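Local coordinates for protein N-terminal acetyltransferase B complex subunit NAT3 (Candida albicans, PDB 5K04) that is a GNAT-family subunit of the NatB complex that binds coenzyme A and probably transfers acetyl groups to protein N-termini, at residues F112-N117 against D152-F157. Residues are numbered along the deposited sequence; the frame is centred on the assembly and turned at random.
Sequences FVKVTN and DSVDAF
K114 reaches across to the loop before strand 156-162 and grips two backbone carbonyls with its ammonium group. NZ lies 2.6 Å from V154 O, in the plane of that carbonyl, and 3.1 Å from D152 O, which it meets from above the carbonyl plane. The chain bends at chi2 (-54°), which turns CD back to lie against V154 and D155 O, while the outer torsions are extended and carry NZ on to its two oxygens. The carboxylate of D152 stays beyond salt-bridge range, OD1 4.3 Å from NZ, yet near enough that it would probably favour the charged lysine.

Backbone bonds join the strands antiparallel: V113 and F157 form a hydrogen-bonded pair, V113 N to F157 O at 2.9 Å and F157 N to V113 O at 2.6 Å. Past the non-hydrogen-bonded pair K114–A156, where both segments are loop or turn, V115 N still bonds to D155 O at 3.0 Å.

V115 sets one methyl over the F157 ring: CG2 stands almost above the ring centre, 3.8 Å from the centroid and 11° off the normal, a CH-pi contact. The same methyl touches D155 CB. F112 CB meets A156 CB at 4.2 Å.

A type I turn from K114 leads to N117, whose side chain N-caps helix 118-126 through G120 N and which touches coenzyme A. D155 is salt-bridged to R134 on strand 130-135, the other neighbour of strand 156-162. The contact thus joins the C-terminal end of strand 108-114 to the start of strand 156-162 within the GNAT sheet, where the turn leads into helix 118-126 beside the cofactor.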
loop_
_atom_site.group_PDB
_atom_site.type_symbol
_atom_site.label_atom_id
_atom_site.label_comp_id
_atom_site.label_asym_id
_atom_site.label_seq_id
_atom_site.Cartn_x
_atom_site.Cartn_y
_atom_site.Cartn_z
ATOM N N PHE B 112 19.567 1.581 -20.570
ATOM C CA PHE B 112 19.147 2.707 -21.385
ATOM C C PHE B 112 19.212 3.966 -20.546
ATOM O O PHE B 112 18.676 4.001 -19.437
ATOM C CB PHE B 112 17.728 2.518 -21.917
ATOM C CG PHE B 112 17.571 1.338 -22.846
ATOM C CD1 PHE B 112 18.446 1.134 -23.900
ATOM C CD2 PHE B 112 16.533 0.449 -22.671
ATOM C CE1 PHE B 112 18.296 0.071 -24.754
ATOM C CE2 PHE B 112 16.368 -0.625 -23.526
ATOM C CZ PHE B 112 17.260 -0.815 -24.572
ATOM N N VAL B 113 19.871 4.991 -21.081
ATOM C CA VAL B 113 19.865 6.339 -20.527
ATOM C C VAL B 113 19.381 7.282 -21.619
ATOM O O VAL B 113 19.823 7.186 -22.771
ATOM C CB VAL B 113 21.261 6.757 -20.010
ATOM C CG1 VAL B 113 21.287 8.218 -19.655
ATOM C CG2 VAL B 113 21.609 5.965 -18.775
ATOM N N LYS B 114 18.463 8.176 -21.268
ATOM C CA LYS B 114 17.999 9.148 -22.246
ATOM C C LYS B 114 19.158 10.038 -22.677
ATOM O O LYS B 114 20.071 10.325 -21.901
ATOM C CB LYS B 114 16.854 9.990 -21.683
ATOM C CG LYS B 114 15.548 9.220 -21.450
ATOM C CD LYS B 114 15.097 8.508 -22.721
ATOM C CE LYS B 114 13.694 7.936 -22.590
ATOM N NZ LYS B 114 13.353 7.101 -23.782
ATOM N N VAL B 115 19.118 10.453 -23.946
ATOM C CA VAL B 115 20.187 11.245 -24.556
ATOM C C VAL B 115 20.394 12.568 -23.820
ATOM O O VAL B 115 21.507 13.113 -23.797
ATOM C CB VAL B 115 19.855 11.446 -26.054
ATOM C CG1 VAL B 115 20.572 12.650 -26.626
ATOM C CG2 VAL B 115 20.212 10.169 -26.857
ATOM N N THR B 116 19.342 13.091 -23.190
ATOM C CA THR B 116 19.394 14.344 -22.453
ATOM C C THR B 116 19.875 14.166 -21.023
ATOM O O THR B 116 20.079 15.159 -20.320
ATOM C CB THR B 116 18.011 14.983 -22.434
ATOM O OG1 THR B 116 17.040 13.982 -22.101
ATOM C CG2 THR B 116 17.690 15.579 -23.795
ATOM N N ASN B 117 20.059 12.929 -20.585
ATOM C CA ASN B 117 20.431 12.643 -19.204
ATOM C C ASN B 117 21.949 12.499 -19.108
ATOM O O ASN B 117 22.507 11.407 -18.966
ATOM C CB ASN B 117 19.714 11.395 -18.717
ATOM C CG ASN B 117 19.999 11.111 -17.270
ATOM O OD1 ASN B 117 20.610 11.939 -16.565
ATOM N ND2 ASN B 117 19.575 9.932 -16.810
ATOM N N ASP B 152 9.083 8.626 -22.894
ATOM C CA ASP B 152 9.790 7.490 -23.488
ATOM C C ASP B 152 10.058 7.661 -24.980
ATOM O O ASP B 152 10.815 6.865 -25.546
ATOM C CB ASP B 152 9.008 6.194 -23.252
ATOM C CG ASP B 152 9.148 5.683 -21.835
ATOM O OD1 ASP B 152 10.120 6.084 -21.158
ATOM O OD2 ASP B 152 8.291 4.887 -21.396
ATOM N N SER B 153 9.457 8.670 -25.619
ATOM C CA SER B 153 9.717 9.008 -27.013
ATOM C C SER B 153 11.078 9.662 -27.235
ATOM O O SER B 153 11.514 9.766 -28.387
ATOM C CB SER B 153 8.623 9.942 -27.530
ATOM O OG SER B 153 8.796 11.266 -27.046
ATOM N N VAL B 154 11.758 10.100 -26.172
ATOM C CA VAL B 154 13.102 10.651 -26.319
ATOM C C VAL B 154 14.096 9.528 -26.578
ATOM O O VAL B 154 14.049 8.462 -25.945
ATOM C CB VAL B 154 13.505 11.458 -25.074
ATOM C CG1 VAL B 154 14.976 11.882 -25.157
ATOM C CG2 VAL B 154 12.596 12.669 -24.894
ATOM N N ASP B 155 15.005 9.766 -27.523
ATOM C CA ASP B 155 16.049 8.806 -27.841
ATOM C C ASP B 155 16.837 8.429 -26.590
ATOM O O ASP B 155 16.928 9.193 -25.623
ATOM C CB ASP B 155 17.006 9.377 -28.892
ATOM C CG ASP B 155 16.358 9.540 -30.256
ATOM O OD1 ASP B 155 15.108 9.453 -30.349
ATOM O OD2 ASP B 155 17.112 9.753 -31.231
ATOM N N ALA B 156 17.429 7.241 -26.622
ATOM C CA ALA B 156 18.246 6.772 -25.519
ATOM C C ALA B 156 19.595 6.281 -26.026
ATOM O O ALA B 156 19.783 5.982 -27.211
ATOM C CB ALA B 156 17.550 5.657 -24.740
ATOM N N PHE B 157 20.541 6.228 -25.097
ATOM C CA PHE B 157 21.801 5.535 -25.299
ATOM C C PHE B 157 21.711 4.177 -24.613
ATOM O O PHE B 157 21.453 4.107 -23.406
ATOM C CB PHE B 157 22.969 6.341 -24.731
ATOM C CG PHE B 157 23.305 7.566 -25.515
ATOM C CD1 PHE B 157 23.415 7.513 -26.890
ATOM C CD2 PHE B 157 23.527 8.780 -24.871
ATOM C CE1 PHE B 157 23.738 8.646 -27.622
ATOM C CE2 PHE B 157 23.850 9.922 -25.603
ATOM C CZ PHE B 157 23.958 9.855 -26.979
#